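Local coordinates for protein 4'-phospho-dehydrooxetanocin synthase (Bacillus megaterium, PDB 5UL3) that catalyses the cobalamin-dependent radical SAM oxidative ring contraction of dAMP to an oxetane aldehyde, a step in the biosynthesis of the nucleoside analogue oxetanocin A, at residues I471-F476 with D491-T496; S538-S543 with T632-S637. All blocks are in the same frame, centred on the assembly; numbering follows the deposited sequence.

Contact 1 of 2, residues I471-F476 with D491-T496; sequences IGFIMF and DFLERT
Phe473 meets Leu493 face-on: the leucine comes from the opposite direction and sets CD2 over the centre of the phenyl ring, 3.8 Å from the ring centroid and 13° off its normal, a CH-pi contact. The second methyl of the same fork, CD1, lies over the same ring toward its rim, with Leu493 CD1 3.6 Å from Phe473 CE1, so both branches of the leucine spread across one side of the ring. Phe473 CG is anti to the backbone N (chi1 -156°), which carries the ring off the strand toward the helix.

Phe473 and Phe492 form an aromatic pair of a looser kind. Their planes are nearly parallel, at 18°, but slid apart until the centroids are 6.0 Å from each other and the rings barely overlap; the touch is between Phe473 CE2 and Phe492 CD2 at 3.7 Å.

These residues join strand 470-473, an outermost strand of the partial TIM-barrel sheet of the radical SAM domain, to the C-terminal end of helix 484-493, which follows it in the chain. Helix 452-464, which precedes the strand, covers Phe492 through Ile456. The Phe473 side chain is about 5 Å from that of Glu436, an S-adenosylmethionine-binding residue on the adjacent strand.

Methyl-to-methyl packing extends the contact past the strand. The Met475 chain bends at both its second and third torsions, bringing its terminal methyl round to the leucine, Met475 CE to Leu493 CD1 3.5 Å. Leu641 of helix 620-648 also packs against Met475.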
ATOM      1  N   ILE A 471      -6.992 -12.771  -4.262  1.00 23.35           N
ATOM      2  CA  ILE A 471      -6.832 -13.257  -2.885  1.00 21.38           C
ATOM      3  C   ILE A 471      -5.357 -13.494  -2.578  1.00 22.93           C
ATOM      4  O   ILE A 471      -4.592 -13.936  -3.436  1.00 24.72           O
ATOM      5  CB  ILE A 471      -7.662 -14.534  -2.597  1.00 24.10           C
ATOM      6  CG1 ILE A 471      -7.130 -15.765  -3.367  1.00 23.72           C
ATOM      7  CG2 ILE A 471      -9.145 -14.276  -2.856  1.00 27.69           C
ATOM      8  CD1 ILE A 471      -7.793 -17.078  -2.948  1.00 28.01           C
ATOM      9  N   GLY A 472      -4.948 -13.181  -1.346  1.00 24.48           N
ATOM     10  CA  GLY A 472      -3.665 -13.656  -0.873  1.00 25.08           C
ATOM     11  C   GLY A 472      -3.761 -15.121  -0.482  1.00 20.84           C
ATOM     12  O   GLY A 472      -4.795 -15.598  -0.013  1.00 24.47           O
ATOM     13  N   PHE A 473      -2.684 -15.859  -0.729  1.00 22.99           N
ATOM     14  CA  PHE A 473      -2.681 -17.283  -0.396  1.00 23.84           C
ATOM     15  C   PHE A 473      -1.256 -17.694  -0.077  1.00 25.67           C
ATOM     16  O   PHE A 473      -0.368 -17.557  -0.919  1.00 25.37           O
ATOM     17  CB  PHE A 473      -3.247 -18.136  -1.539  1.00 23.86           C
ATOM     18  CG  PHE A 473      -3.787 -19.475  -1.072  1.00 23.66           C
ATOM     19  CD1 PHE A 473      -2.962 -20.583  -1.001  1.00 27.29           C
ATOM     20  CD2 PHE A 473      -5.113 -19.601  -0.680  1.00 27.16           C
ATOM     21  CE1 PHE A 473      -3.464 -21.811  -0.541  1.00 25.25           C
ATOM     22  CE2 PHE A 473      -5.621 -20.820  -0.233  1.00 29.54           C
ATOM     23  CZ  PHE A 473      -4.790 -21.923  -0.176  1.00 28.03           C
ATOM     24  N   ILE A 474      -1.032 -18.165   1.149  1.00 23.05           N
ATOM     25  CA  ILE A 474       0.304 -18.569   1.552  1.00 21.87           C
ATOM     26  C   ILE A 474       0.285 -20.085   1.688  1.00 24.02           C
ATOM     27  O   ILE A 474      -0.089 -20.602   2.741  1.00 23.51           O
ATOM     28  CB  ILE A 474       0.719 -17.898   2.870  1.00 21.47           C
ATOM     29  CG1 ILE A 474       0.494 -16.378   2.797  1.00 27.47           C
ATOM     30  CG2 ILE A 474       2.168 -18.175   3.161  1.00 24.06           C
ATOM     31  CD1 ILE A 474       0.487 -15.718   4.190  1.00 25.25           C
ATOM     32  N   MET A 475       0.665 -20.781   0.617  1.00 26.37           N
ATOM     33  CA  MET A 475       0.534 -22.238   0.547  1.00 25.73           C
ATOM     34  C   MET A 475       1.391 -22.928   1.606  1.00 25.42           C
ATOM     35  O   MET A 475       0.908 -23.795   2.342  1.00 27.72           O
ATOM     36  CB  MET A 475       0.925 -22.708  -0.859  1.00 26.44           C
ATOM     37  CG  MET A 475       1.047 -24.250  -1.025  1.00 25.94           C
ATOM     38  SD  MET A 475      -0.560 -25.046  -0.855  1.00 29.58           S
ATOM     39  CE  MET A 475      -1.356 -24.517  -2.382  1.00 30.28           C
ATOM     40  N   PHE A 476       2.658 -22.546   1.700  1.00 26.19           N
ATOM     41  CA  PHE A 476       3.640 -23.197   2.559  1.00 33.36           C
ATOM     42  C   PHE A 476       3.923 -22.353   3.797  1.00 31.81           C
ATOM     43  O   PHE A 476       4.073 -21.132   3.706  1.00 28.00           O
ATOM     44  CB  PHE A 476       4.945 -23.419   1.789  1.00 27.92           C
ATOM     45  CG  PHE A 476       4.788 -24.244   0.534  1.00 28.48           C
ATOM     46  CD1 PHE A 476       4.662 -25.629   0.611  1.00 29.96           C
ATOM     47  CD2 PHE A 476       4.810 -23.645  -0.717  1.00 26.36           C
ATOM     48  CE1 PHE A 476       4.540 -26.397  -0.533  1.00 29.01           C
ATOM     49  CE2 PHE A 476       4.682 -24.414  -1.876  1.00 28.55           C
ATOM     50  CZ  PHE A 476       4.554 -25.793  -1.782  1.00 31.09           C
ATOM     51  N   ASP A 491      -7.382 -28.810  -2.557  1.00 33.14           N
ATOM     52  CA  ASP A 491      -8.824 -29.021  -2.676  1.00 31.86           C
ATOM     53  C   ASP A 491      -9.581 -27.696  -2.670  1.00 32.20           C
ATOM     54  O   ASP A 491     -10.439 -27.451  -3.526  1.00 29.61           O
ATOM     55  CB  ASP A 491      -9.326 -29.907  -1.532  1.00 34.68           C
ATOM     56  CG  ASP A 491      -8.938 -31.365  -1.696  1.00 42.12           C
ATOM     57  OD1 ASP A 491      -8.454 -31.740  -2.787  1.00 44.36           O
ATOM     58  OD2 ASP A 491      -9.128 -32.133  -0.726  1.00 51.29           O
ATOM     59  N   PHE A 492      -9.297 -26.841  -1.681  1.00 29.89           N
ATOM     60  CA  PHE A 492      -9.902 -25.513  -1.620  1.00 26.59           C
ATOM     61  C   PHE A 492      -9.707 -24.740  -2.925  1.00 26.55           C
ATOM     62  O   PHE A 492     -10.661 -24.177  -3.478  1.00 28.22           O
ATOM     63  CB  PHE A 492      -9.304 -24.728  -0.448  1.00 26.70           C
ATOM     64  CG  PHE A 492      -9.725 -23.272  -0.388  1.00 27.39           C
ATOM     65  CD1 PHE A 492     -10.883 -22.890   0.281  1.00 28.83           C
ATOM     66  CD2 PHE A 492      -8.945 -22.290  -0.974  1.00 29.28           C
ATOM     67  CE1 PHE A 492     -11.262 -21.552   0.361  1.00 31.08           C
ATOM     68  CE2 PHE A 492      -9.329 -20.946  -0.904  1.00 24.69           C
ATOM     69  CZ  PHE A 492     -10.488 -20.584  -0.232  1.00 30.16           C
ATOM     70  N   LEU A 493      -8.464 -24.686  -3.411  1.00 27.89           N
ATOM     71  CA  LEU A 493      -8.125 -23.905  -4.594  1.00 29.03           C
ATOM     72  C   LEU A 493      -8.765 -24.445  -5.867  1.00 30.91           C
ATOM     73  O   LEU A 493      -8.947 -23.684  -6.822  1.00 28.04           O
ATOM     74  CB  LEU A 493      -6.606 -23.854  -4.757  1.00 27.85           C
ATOM     75  CG  LEU A 493      -5.904 -23.053  -3.659  1.00 25.77           C
ATOM     76  CD1 LEU A 493      -4.459 -23.411  -3.667  1.00 30.80           C
ATOM     77  CD2 LEU A 493      -6.082 -21.543  -3.904  1.00 23.68           C
ATOM     78  N   GLU A 494      -9.099 -25.729  -5.907  1.00 28.28           N
ATOM     79  CA  GLU A 494      -9.764 -26.339  -7.051  1.00 31.90           C
ATOM     80  C   GLU A 494     -11.283 -26.207  -7.006  1.00 31.34           C
ATOM     81  O   GLU A 494     -11.949 -26.615  -7.960  1.00 34.54           O
ATOM     82  CB  GLU A 494      -9.364 -27.818  -7.156  1.00 30.77           C
ATOM     83  CG  GLU A 494      -7.937 -28.001  -7.617  1.00 28.53           C
ATOM     84  CD  GLU A 494      -7.377 -29.385  -7.352  1.00 33.68           C
ATOM     85  OE1 GLU A 494      -8.163 -30.360  -7.376  1.00 41.87           O
ATOM     86  OE2 GLU A 494      -6.151 -29.487  -7.107  1.00 31.91           O
ATOM     87  N   ARG A 495     -11.856 -25.643  -5.943  1.00 29.45           N
ATOM     88  CA  ARG A 495     -13.310 -25.535  -5.866  1.00 27.89           C
ATOM     89  C   ARG A 495     -13.836 -24.607  -6.954  1.00 34.38           C
ATOM     90  O   ARG A 495     -13.288 -23.525  -7.186  1.00 29.25           O
ATOM     91  CB  ARG A 495     -13.743 -25.047  -4.486  1.00 28.17           C
ATOM     92  CG  ARG A 495     -13.604 -26.151  -3.439  1.00 32.23           C
ATOM     93  CD  ARG A 495     -14.169 -25.751  -2.123  1.00 40.26           C
ATOM     94  NE  ARG A 495     -15.610 -25.559  -2.173  1.00 39.63           N
ATOM     95  CZ  ARG A 495     -16.372 -25.456  -1.092  1.00 41.31           C
ATOM     96  NH1 ARG A 495     -15.818 -25.538   0.110  1.00 43.58           N
ATOM     97  NH2 ARG A 495     -17.676 -25.267  -1.208  1.00 41.89           N
ATOM     98  N   THR A 496     -14.900 -25.044  -7.630  1.00 35.86           N
ATOM     99  CA  THR A 496     -15.536 -24.266  -8.685  1.00 31.38           C
ATOM    100  C   THR A 496     -16.900 -23.725  -8.263  1.00 33.98           C
ATOM    101  O   THR A 496     -17.622 -23.160  -9.092  1.00 36.92           O
ATOM    102  CB  THR A 496     -15.661 -25.115  -9.961  1.00 30.93           C
ATOM    103  OG1 THR A 496     -16.353 -26.340  -9.667  1.00 34.89           O
ATOM    104  CG2 THR A 496     -14.279 -25.444 -10.498  1.00 36.02           C
TER

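Contact 2 of 2, residues S538-S543 with T632-S637; sequences SYMLAS and THREIS. With EDO (1,2-ethanediol), chain B; EDO (1,2-ethanediol), chain I; EDO (1,2-ethanediol), chain T; EDO (1,2-ethanediol), chain H.
Met540 and Ser637 mark the nearest backbone approach, their CA atoms 7.4 Å apart, where the irregular segment 538-543 passes the helical segment 632-637. Leu541 has positive phi and psi, a left-handed conformation. The helix contributes backbone carbonyls to the contact: Met540 CE rests 3.5 Å from Arg634 O, and the fork of Leu541 sits by the next turn, with Leu541 CD1 3.6 Å from Ser637 O.

Met540 and Arg634 cross at about a right angle. Bends at chi2 and chi3 (-75° and -72°) fold the methionine so that Met540 SD lies 3.5 Å from Arg634 NH1, oblique to the guanidinium plane. Arg634 NH1 donates instead to Val537 O, while water 1 accepts from Arg634 NH2 and donates to Ser538 O. Two ethanediols, probably from the crystallisation liquor, flank the guanidinium, one over a face and the other bonded to Arg634 NE and NH2. The one over the face also accepts from Met540 N through its O2; a third donates to Met540 O, and a fourth accepts from Leu541 N. Ser637 OG turns back to His633 O (3.0 Å), above the carbonyl plane and on the opposite face from Ser637 N; Trp600 also bonds this hydroxyl.

The arrangement probably belongs to the boundary where a loop of the radical SAM core meets helix 620-648 of the C-terminal helix bundle, with water and ethanediol bound between them.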
ATOM      1  N   SER A 538      -3.244 -14.169  -5.962  0.50 24.92           N
ATOM      2  CA  SER A 538      -2.334 -13.091  -6.336  0.50 29.09           C
ATOM      3  C   SER A 538      -0.955 -13.621  -6.705  0.50 29.24           C
ATOM      4  O   SER A 538      -0.343 -13.159  -7.677  0.50 28.06           O
ATOM      5  CB  SER A 538      -2.234 -12.086  -5.186  0.50 29.42           C
ATOM      6  OG  SER A 538      -1.270 -11.087  -5.456  0.50 29.68           O
ATOM      7  N   TYR A 539      -0.449 -14.593  -5.948  0.50 24.09           N
ATOM      8  CA  TYR A 539       0.893 -15.127  -6.153  0.50 25.07           C
ATOM      9  C   TYR A 539       0.830 -16.623  -5.900  0.50 28.15           C
ATOM     10  O   TYR A 539       0.576 -17.050  -4.767  0.50 25.95           O
ATOM     11  CB  TYR A 539       1.908 -14.459  -5.226  0.50 29.28           C
ATOM     12  CG  TYR A 539       3.352 -14.826  -5.498  0.50 26.73           C
ATOM     13  CD1 TYR A 539       3.889 -16.024  -5.030  0.50 28.46           C
ATOM     14  CD2 TYR A 539       4.183 -13.968  -6.200  0.50 27.46           C
ATOM     15  CE1 TYR A 539       5.201 -16.356  -5.258  0.50 20.11           C
ATOM     16  CE2 TYR A 539       5.510 -14.299  -6.440  0.50 31.78           C
ATOM     17  CZ  TYR A 539       6.012 -15.491  -5.962  0.50 25.03           C
ATOM     18  OH  TYR A 539       7.327 -15.824  -6.190  0.50 28.38           O
ATOM     19  N   MET A 540       1.066 -17.407  -6.943  1.00 26.29           N
ATOM     20  CA  MET A 540       0.914 -18.855  -6.854  1.00 27.35           C
ATOM     21  C   MET A 540       2.090 -19.486  -6.112  1.00 26.45           C
ATOM     22  O   MET A 540       3.237 -19.042  -6.233  1.00 27.26           O
ATOM     23  CB  MET A 540       0.814 -19.457  -8.253  1.00 30.68           C
ATOM     24  CG  MET A 540      -0.390 -19.021  -9.063  1.00 32.69           C
ATOM     25  SD  MET A 540      -1.907 -19.806  -8.528  1.00 33.98           S
ATOM     26  CE  MET A 540      -1.627 -21.478  -9.121  1.00 35.43           C
ATOM     27  N   LEU A 541       1.790 -20.551  -5.354  1.00 25.58           N
ATOM     28  CA  LEU A 541       2.801 -21.383  -4.709  1.00 26.40           C
ATOM     29  C   LEU A 541       3.640 -20.597  -3.699  1.00 26.04           C
ATOM     30  O   LEU A 541       4.832 -20.857  -3.534  1.00 28.58           O
ATOM     31  CB  LEU A 541       3.702 -22.046  -5.761  1.00 23.03           C
ATOM     32  CG  LEU A 541       2.950 -22.838  -6.841  1.00 26.43           C
ATOM     33  CD1 LEU A 541       3.931 -23.371  -7.879  1.00 27.92           C
ATOM     34  CD2 LEU A 541       2.138 -23.983  -6.260  1.00 28.89           C
ATOM     35  N   ALA A 542       3.031 -19.630  -3.012  1.00 25.14           N
ATOM     36  CA  ALA A 542       3.791 -18.752  -2.143  1.00 26.36           C
ATOM     37  C   ALA A 542       4.147 -19.450  -0.832  1.00 27.88           C
ATOM     38  O   ALA A 542       3.392 -20.281  -0.324  1.00 28.58           O
ATOM     39  CB  ALA A 542       2.998 -17.478  -1.841  1.00 27.38           C
ATOM     40  N   SER A 543       5.295 -19.072  -0.273  1.00 27.05           N
ATOM     41  CA  SER A 543       5.752 -19.568   1.019  1.00 26.33           C
ATOM     42  C   SER A 543       5.835 -18.436   2.028  1.00 26.69           C
ATOM     43  O   SER A 543       6.108 -17.276   1.679  1.00 29.81           O
ATOM     44  CB  SER A 543       7.122 -20.237   0.924  1.00 28.22           C
ATOM     45  OG  SER A 543       7.044 -21.420   0.163  1.00 35.63           O
ATOM     46  N   THR A 632      -2.802 -20.754 -18.862  1.00 28.08           N
ATOM     47  CA  THR A 632      -2.287 -22.109 -18.921  1.00 25.96           C
ATOM     48  C   THR A 632      -1.113 -22.286 -17.970  1.00 22.23           C
ATOM     49  O   THR A 632      -1.020 -23.306 -17.271  1.00 26.67           O
ATOM     50  CB  THR A 632      -1.899 -22.431 -20.366  1.00 30.97           C
ATOM     51  OG1 THR A 632      -3.080 -22.347 -21.164  1.00 29.77           O
ATOM     52  CG2 THR A 632      -1.326 -23.829 -20.470  1.00 26.96           C
ATOM     53  N   HIS A 633      -0.215 -21.302 -17.934  1.00 25.34           N
ATOM     54  CA  HIS A 633       0.912 -21.334 -17.003  1.00 31.05           C
ATOM     55  C   HIS A 633       0.445 -21.460 -15.557  1.00 26.51           C
ATOM     56  O   HIS A 633       0.992 -22.258 -14.785  1.00 25.27           O
ATOM     57  CB  HIS A 633       1.750 -20.072 -17.171  1.00 23.70           C
ATOM     58  CG  HIS A 633       2.747 -19.853 -16.079  1.00 25.87           C
ATOM     59  ND1 HIS A 633       2.668 -18.793 -15.201  1.00 27.36           N
ATOM     60  CD2 HIS A 633       3.854 -20.550 -15.729  1.00 28.48           C
ATOM     61  CE1 HIS A 633       3.684 -18.851 -14.356  1.00 31.85           C
ATOM     62  NE2 HIS A 633       4.419 -19.907 -14.658  1.00 27.33           N
ATOM     63  N   ARG A 634      -0.563 -20.673 -15.174  1.00 27.24           N
ATOM     64  CA  ARG A 634      -1.086 -20.745 -13.811  1.00 24.27           C
ATOM     65  C   ARG A 634      -1.649 -22.126 -13.522  1.00 26.39           C
ATOM     66  O   ARG A 634      -1.432 -22.689 -12.443  1.00 26.71           O
ATOM     67  CB  ARG A 634      -2.164 -19.676 -13.614  1.00 26.55           C
ATOM     68  CG  ARG A 634      -2.827 -19.720 -12.239  1.00 28.92           C
ATOM     69  CD  ARG A 634      -4.046 -18.789 -12.211  1.00 25.84           C
ATOM     70  NE  ARG A 634      -3.696 -17.375 -12.360  1.00 28.01           N
ATOM     71  CZ  ARG A 634      -3.415 -16.559 -11.347  1.00 34.42           C
ATOM     72  NH1 ARG A 634      -3.423 -17.002 -10.078  1.00 25.68           N
ATOM     73  NH2 ARG A 634      -3.135 -15.290 -11.601  1.00 31.82           N
ATOM     74  N   GLU A 635      -2.389 -22.675 -14.476  1.00 27.98           N
ATOM     75  CA  GLU A 635      -2.932 -24.018 -14.348  1.00 27.23           C
ATOM     76  C   GLU A 635      -1.815 -25.046 -14.177  1.00 29.13           C
ATOM     77  O   GLU A 635      -1.854 -25.885 -13.267  1.00 30.34           O
ATOM     78  CB  GLU A 635      -3.778 -24.284 -15.595  1.00 38.48           C
ATOM     79  CG  GLU A 635      -4.605 -25.525 -15.650  1.00 50.28           C
ATOM     80  CD  GLU A 635      -5.467 -25.526 -16.904  1.00 50.87           C
ATOM     81  OE1 GLU A 635      -6.431 -24.734 -16.954  1.00 53.07           O
ATOM     82  OE2 GLU A 635      -5.152 -26.271 -17.856  1.00 62.65           O
ATOM     83  N   ILE A 636      -0.782 -24.967 -15.020  1.00 27.13           N
ATOM     84  CA  ILE A 636       0.336 -25.905 -14.919  1.00 29.46           C
ATOM     85  C   ILE A 636       1.043 -25.748 -13.579  1.00 28.71           C
ATOM     86  O   ILE A 636       1.464 -26.735 -12.964  1.00 29.92           O
ATOM     87  CB  ILE A 636       1.318 -25.710 -16.093  1.00 29.81           C
ATOM     88  CG1 ILE A 636       0.643 -26.011 -17.435  1.00 29.53           C
ATOM     89  CG2 ILE A 636       2.553 -26.589 -15.912  1.00 28.88           C
ATOM     90  CD1 ILE A 636       1.511 -25.567 -18.641  1.00 28.25           C
ATOM     91  N   SER A 637       1.181 -24.506 -13.103  1.00 27.79           N
ATOM     92  CA  SER A 637       1.830 -24.264 -11.815  1.00 26.50           C
ATOM     93  C   SER A 637       1.004 -24.813 -10.657  1.00 29.12           C
ATOM     94  O   SER A 637       1.567 -25.331  -9.684  1.00 26.18           O
ATOM     95  CB  SER A 637       2.079 -22.766 -11.622  1.00 26.98           C
ATOM     96  OG  SER A 637       2.992 -22.281 -12.598  1.00 31.30           O
TER
HETATM   97  C1  EDO B 828       0.414 -15.809 -11.824  1.00 41.44           C
HETATM   98  O1  EDO B 828       0.162 -17.174 -12.208  1.00 38.90           O
HETATM   99  C2  EDO B 828       0.329 -15.662 -10.300  1.00 42.20           C
HETATM  100  O2  EDO B 828       1.393 -16.392  -9.658  1.00 34.45           O
HETATM  101  C1  EDO I 808       4.388 -17.012  -8.710  1.00 36.48           C
HETATM  102  O1  EDO I 808       3.828 -18.324  -8.819  1.00 33.63           O
HETATM  103  C2  EDO I 808       4.648 -16.473 -10.115  1.00 42.31           C
HETATM  104  O2  EDO I 808       3.550 -16.810 -10.972  1.00 52.46           O
HETATM  105  C1  EDO T 819      -4.040 -15.422 -15.807  1.00 33.60           C
HETATM  106  O1  EDO T 819      -4.559 -16.378 -14.868  1.00 33.97           O
HETATM  107  C2  EDO T 819      -3.688 -14.144 -15.074  1.00 41.68           C
HETATM  108  O2  EDO T 819      -2.585 -14.410 -14.215  1.00 41.29           O
HETATM  109  C1  EDO H 807      -1.784 -22.828  -5.882  1.00 38.12           C
HETATM  110  O1  EDO H 807      -3.011 -22.907  -6.617  1.00 36.37           O
HETATM  111  C2  EDO H 807      -1.818 -21.523  -5.083  1.00 34.41           C
HETATM  112  O2  EDO H 807      -0.658 -21.464  -4.261  1.00 30.58           O
HETATM  113  O   HOH W   1      -1.940 -13.054 -10.111  1.00 30.35           O

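Contact 1 is a buried, wholly apolar core contact between a strand and the helix that follows it; contact 2 is only partly buried, and there carbonyls, a guanidinium and a water join methionine and leucine, and ethanediols, probably from the crystallisation liquor, occupy polar positions around them. The centres of contacts 1 and 2 lie about 10 Å apart. Segment 538-543 runs beside 471-476, with probable hydrogen bonds from Ser538 N to Ile471 O (2.9 Å) and from Phe476 N to Ala542 O (3.1 Å), so one loop connects the sheet side of the radical SAM domain with helix 620-648. That helix serves both places: His638 packs on Leu493, just beyond the segment 632-637 used in contact 2.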